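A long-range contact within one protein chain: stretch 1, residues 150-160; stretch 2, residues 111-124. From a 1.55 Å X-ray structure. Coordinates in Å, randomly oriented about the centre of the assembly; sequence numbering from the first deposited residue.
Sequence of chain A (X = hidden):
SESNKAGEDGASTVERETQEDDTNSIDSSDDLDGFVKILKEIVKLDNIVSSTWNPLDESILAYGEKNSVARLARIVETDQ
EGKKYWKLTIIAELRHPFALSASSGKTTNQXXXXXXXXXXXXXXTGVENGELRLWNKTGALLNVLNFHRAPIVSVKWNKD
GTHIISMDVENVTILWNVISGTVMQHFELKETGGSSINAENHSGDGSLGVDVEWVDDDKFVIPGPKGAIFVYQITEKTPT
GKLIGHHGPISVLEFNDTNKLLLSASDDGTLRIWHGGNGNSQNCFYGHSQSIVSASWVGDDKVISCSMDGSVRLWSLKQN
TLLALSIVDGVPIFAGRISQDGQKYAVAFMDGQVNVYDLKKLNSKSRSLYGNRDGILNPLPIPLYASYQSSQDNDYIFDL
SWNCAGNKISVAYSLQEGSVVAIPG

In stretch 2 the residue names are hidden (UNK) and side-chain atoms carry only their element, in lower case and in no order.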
# COMPACT_ATOMS: atom_id res chain seq x y z
N ALA A 150 2.07 -5.61 18.71
CA ALA A 150 2.16 -6.60 17.64
C ALA A 150 2.64 -5.86 16.38
O ALA A 150 2.57 -4.64 16.31
CB ALA A 150 0.79 -7.24 17.39
N PRO A 151 3.16 -6.60 15.38
CA PRO A 151 3.65 -5.97 14.15
C PRO A 151 2.66 -5.02 13.49
O PRO A 151 1.48 -5.35 13.33
CB PRO A 151 3.98 -7.17 13.27
CG PRO A 151 4.41 -8.20 14.26
CD PRO A 151 3.38 -8.06 15.35
N ILE A 152 3.15 -3.85 13.09
CA ILE A 152 2.32 -2.85 12.44
C ILE A 152 2.09 -3.24 10.99
O ILE A 152 3.05 -3.54 10.27
CB ILE A 152 3.00 -1.47 12.50
CG1 ILE A 152 3.29 -1.09 13.95
CG2 ILE A 152 2.11 -0.42 11.83
CD1 ILE A 152 2.06 -1.04 14.84
N VAL A 153 0.84 -3.25 10.56
CA VAL A 153 0.51 -3.63 9.18
C VAL A 153 0.04 -2.46 8.32
O VAL A 153 0.25 -2.45 7.11
CB VAL A 153 -0.57 -4.74 9.12
CG1 VAL A 153 -0.10 -5.97 9.88
CG2 VAL A 153 -1.88 -4.24 9.70
N SER A 154 -0.61 -1.48 8.94
CA SER A 154 -1.12 -0.34 8.19
C SER A 154 -1.09 0.95 8.99
O SER A 154 -1.35 0.94 10.20
CB SER A 154 -2.55 -0.64 7.72
OG SER A 154 -3.05 0.41 6.89
N VAL A 155 -0.77 2.04 8.31
CA VAL A 155 -0.75 3.38 8.91
C VAL A 155 -1.25 4.33 7.85
O VAL A 155 -0.69 4.39 6.75
CB VAL A 155 0.67 3.81 9.33
CG1 VAL A 155 0.65 5.26 9.81
CG2 VAL A 155 1.20 2.91 10.43
N LYS A 156 -2.31 5.07 8.16
CA LYS A 156 -2.89 6.02 7.21
C LYS A 156 -3.01 7.41 7.84
O LYS A 156 -3.50 7.55 8.96
CB LYS A 156 -4.28 5.55 6.75
CG LYS A 156 -4.30 4.22 5.98
CD LYS A 156 -3.63 4.36 4.62
CE LYS A 156 -3.73 3.07 3.79
NZ LYS A 156 -5.12 2.74 3.33
N TRP A 157 -2.56 8.42 7.10
CA TRP A 157 -2.62 9.81 7.55
C TRP A 157 -3.91 10.46 7.06
O TRP A 157 -4.38 10.16 5.96
CB TRP A 157 -1.48 10.63 6.95
CG TRP A 157 -0.12 10.37 7.49
CD1 TRP A 157 0.72 9.35 7.17
CD2 TRP A 157 0.59 11.22 8.39
NE1 TRP A 157 1.92 9.51 7.81
CE2 TRP A 157 1.87 10.65 8.56
CE3 TRP A 157 0.28 12.41 9.06
CZ2 TRP A 157 2.84 11.24 9.38
CZ3 TRP A 157 1.24 12.99 9.88
CH2 TRP A 157 2.51 12.40 10.03
N ASN A 158 -4.46 11.37 7.86
CA ASN A 158 -5.67 12.06 7.42
C ASN A 158 -5.24 13.24 6.55
O ASN A 158 -4.04 13.53 6.43
CB ASN A 158 -6.52 12.50 8.62
CG ASN A 158 -6.00 13.75 9.30
OD1 ASN A 158 -4.79 13.99 9.35
ND2 ASN A 158 -6.92 14.54 9.84
N LYS A 159 -6.21 13.90 5.94
CA LYS A 159 -5.99 15.02 5.03
C LYS A 159 -5.01 16.12 5.46
O LYS A 159 -4.05 16.41 4.73
CB LYS A 159 -7.33 15.66 4.68
CG LYS A 159 -7.26 16.74 3.60
CD LYS A 159 -6.86 16.15 2.26
CE LYS A 159 -6.78 17.22 1.18
NZ LYS A 159 -6.34 16.65 -0.12
N ASP A 160 -5.23 16.72 6.62
CA ASP A 160 -4.36 17.80 7.07
C ASP A 160 -3.11 17.41 7.86
O ASP A 160 -2.40 18.28 8.36
CB ASP A 160 -5.17 18.82 7.88
CG ASP A 160 -6.04 18.18 8.93
OD1 ASP A 160 -5.54 17.28 9.64
OD2 ASP A 160 -7.21 18.58 9.05
N UNK A 111 11.48 -3.45 10.54
CA UNK A 111 10.58 -2.34 10.28
C UNK A 111 9.52 -2.99 9.39
O UNK A 111 9.86 -3.58 8.35
c UNK A 111 12.27 -0.51 10.47
c UNK A 111 11.28 -1.20 9.54
c UNK A 111 10.26 -0.19 9.03
N UNK A 112 8.26 -2.91 9.79
CA UNK A 112 7.17 -3.55 9.05
C UNK A 112 6.24 -2.60 8.31
O UNK A 112 5.38 -3.05 7.54
o UNK A 112 5.73 -3.52 10.99
c UNK A 112 6.30 -4.38 9.99
c UNK A 112 7.14 -5.46 10.68
N UNK A 113 6.40 -1.31 8.52
CA UNK A 113 5.52 -0.35 7.88
C UNK A 113 6.13 1.04 7.85
O UNK A 113 6.80 1.46 8.79
c UNK A 113 4.19 -0.32 8.66
s UNK A 113 2.84 0.67 7.96
N UNK A 114 5.93 1.74 6.73
CA UNK A 114 6.40 3.12 6.57
C UNK A 114 5.30 3.89 5.87
O UNK A 114 4.67 3.39 4.94
c UNK A 114 7.68 3.19 5.72
c UNK A 114 10.17 3.15 5.85
c UNK A 114 8.90 2.42 6.25
c UNK A 114 8.89 1.02 5.67
N UNK A 115 5.05 5.12 6.33
CA UNK A 115 4.00 5.93 5.73
C UNK A 115 4.31 7.42 5.78
O UNK A 115 4.38 8.01 6.86
c UNK A 115 2.66 5.66 6.42
N UNK A 116 4.49 8.02 4.60
CA UNK A 116 4.74 9.46 4.50
C UNK A 116 3.42 10.20 4.69
O UNK A 116 2.35 9.69 4.34
c UNK A 116 7.02 8.39 1.99
c UNK A 116 9.41 11.67 4.09
c UNK A 116 5.24 9.84 3.10
c UNK A 116 10.24 9.85 2.71
n UNK A 116 8.39 8.39 1.85
c UNK A 116 8.91 9.45 2.55
c UNK A 116 8.09 11.26 3.93
c UNK A 116 6.63 9.45 2.77
c UNK A 116 7.83 10.13 3.14
c UNK A 116 10.47 10.96 3.49
N UNK A 117 3.50 11.41 5.22
CA UNK A 117 2.31 12.24 5.36
C UNK A 117 2.03 12.72 3.93
O UNK A 117 2.91 12.70 3.08
o UNK A 117 3.66 14.22 5.76
c UNK A 117 2.60 13.43 6.28
N UNK A 118 0.80 13.16 3.67
CA UNK A 118 0.44 13.60 2.33
C UNK A 118 1.28 14.76 1.80
O UNK A 118 1.50 14.88 0.60
n UNK A 118 -2.03 11.78 1.52
c UNK A 118 -1.96 12.79 2.45
c UNK A 118 -1.05 13.97 2.29
c UNK A 118 -2.81 12.44 3.45
n UNK A 118 -3.37 11.24 3.10
c UNK A 118 -2.89 10.86 1.93
N UNK A 119 1.76 15.60 2.71
CA UNK A 119 2.57 16.76 2.36
C UNK A 119 4.04 16.37 2.14
O UNK A 119 4.84 17.19 1.68
c UNK A 119 2.50 17.76 3.49
o UNK A 119 1.95 16.48 5.41
o UNK A 119 4.00 17.24 5.24
c UNK A 119 2.84 17.12 4.81
N UNK A 120 4.39 15.14 2.51
CA UNK A 120 5.75 14.67 2.33
C UNK A 120 6.78 15.18 3.32
O UNK A 120 7.96 14.91 3.16
N UNK A 121 6.35 15.92 4.34
CA UNK A 121 7.30 16.46 5.31
C UNK A 121 7.54 15.57 6.52
O UNK A 121 8.54 15.75 7.23
c UNK A 121 6.86 17.85 5.77
c UNK A 121 7.00 18.89 4.69
n UNK A 121 5.90 19.57 4.36
o UNK A 121 8.08 19.09 4.15
N UNK A 122 6.65 14.61 6.75
CA UNK A 122 6.79 13.72 7.89
C UNK A 122 6.59 12.27 7.47
O UNK A 122 5.98 11.99 6.44
o UNK A 122 5.85 15.43 9.34
c UNK A 122 5.75 14.06 8.96
N UNK A 123 7.10 11.35 8.28
CA UNK A 123 6.95 9.93 7.98
C UNK A 123 6.86 9.13 9.27
O UNK A 123 7.51 9.45 10.27
c UNK A 123 7.92 7.93 6.77
c UNK A 123 8.89 7.39 5.73
c UNK A 123 9.46 9.62 7.81
c UNK A 123 8.13 9.41 7.10
N UNK A 124 6.01 8.10 9.26
CA UNK A 124 5.85 7.22 10.41
C UNK A 124 6.48 5.88 10.06
O UNK A 124 6.32 5.38 8.95
c UNK A 124 3.71 8.23 11.29
c UNK A 124 4.22 5.83 11.76
c UNK A 124 4.35 6.96 10.74
O HOH W 1 2.81 -3.15 6.34
O HOH W 2 -1.08 13.88 5.83
O HOH W 3 -0.61 16.36 5.14

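Position 111 has three side-chain carbons, one carrying the other two, and lies out of reach of stretch 1: V111. Position 112 has one carbon bearing an oxygen and a carbon, which defines T112; its OG1 donates a hydrogen bond to I152 O at 2.8 Å. Position 113 ends in sulfur after one carbon, so it is C113. Its SG lies 3.7 Å from V155 CG2, and its CB 3.8 Å from I152 CG2.

Position 114 carries four carbons forked at the second, the pattern of leucine; L114 points away and makes no contact. Position 115 has a single carbon and is A115, whose CB sits 3.6 Å from V155 O and 4.0 Å from V155 CG1. Position 116 holds one carbon, then fused five- and six-membered rings with eight carbons and one nitrogen: an indole. W116 points away, and its NE1 is hydrogen-bonded elsewhere in the structure.

Position 117 has one carbon and one oxygen, hence S117. Its CA stands 3.5 Å from the centroid of the five-membered ring of W157, 5° off the normal, a CH-pi contact over the ring face. Position 118 carries a five-membered ring of three carbons and two nitrogens, an imidazole; H118 NE2 donates to W157 O at 3.2 Å with an angle of 137°.

Position 119 has two carbons, the second bearing two atoms marked as oxygen: a carboxylate, D119. A water bridges D119 OD1 (2.6 Å) weakly to K159 O (3.5 Å). Position 120 has no side-chain atoms, so it is G120, and its phi of 76° favours glycine; it closes a type I turn begun at S117. Position 121 resembles 119 but carries one oxygen and one nitrogen, an amide: N121, whose backbone N donates to D119 OD2 at 2.8 Å.

Position 122 has one carbon and one oxygen. S122 CB approaches W157 CH2 at 3.8 Å, and S122 N donates to S117 OG at 3.2 Å. Position 123 has four carbons forked at the first, one arm two long, so I123, pointing away. Position 124 has one carbon carrying two: V124, with CG2 3.7 Å from W157 CZ2.

The contact joins strands 152-157 and 111-116, nearly parallel at 4° and 5.6 Å apart. No direct backbone hydrogen bond links them; a water donates to both T112 O and V153 O at 2.8 Å. V155 packs against C113, A115 and V124, while W157, with the largest covered area, anchors the far end: NE1 donates to A115 O at 3.0 Å and 157°, at the edge of an indole whose face is covered by S117, the first residue of the turn.

Stretch 2, residues 111-124: VTCLAWSHDGNSIV
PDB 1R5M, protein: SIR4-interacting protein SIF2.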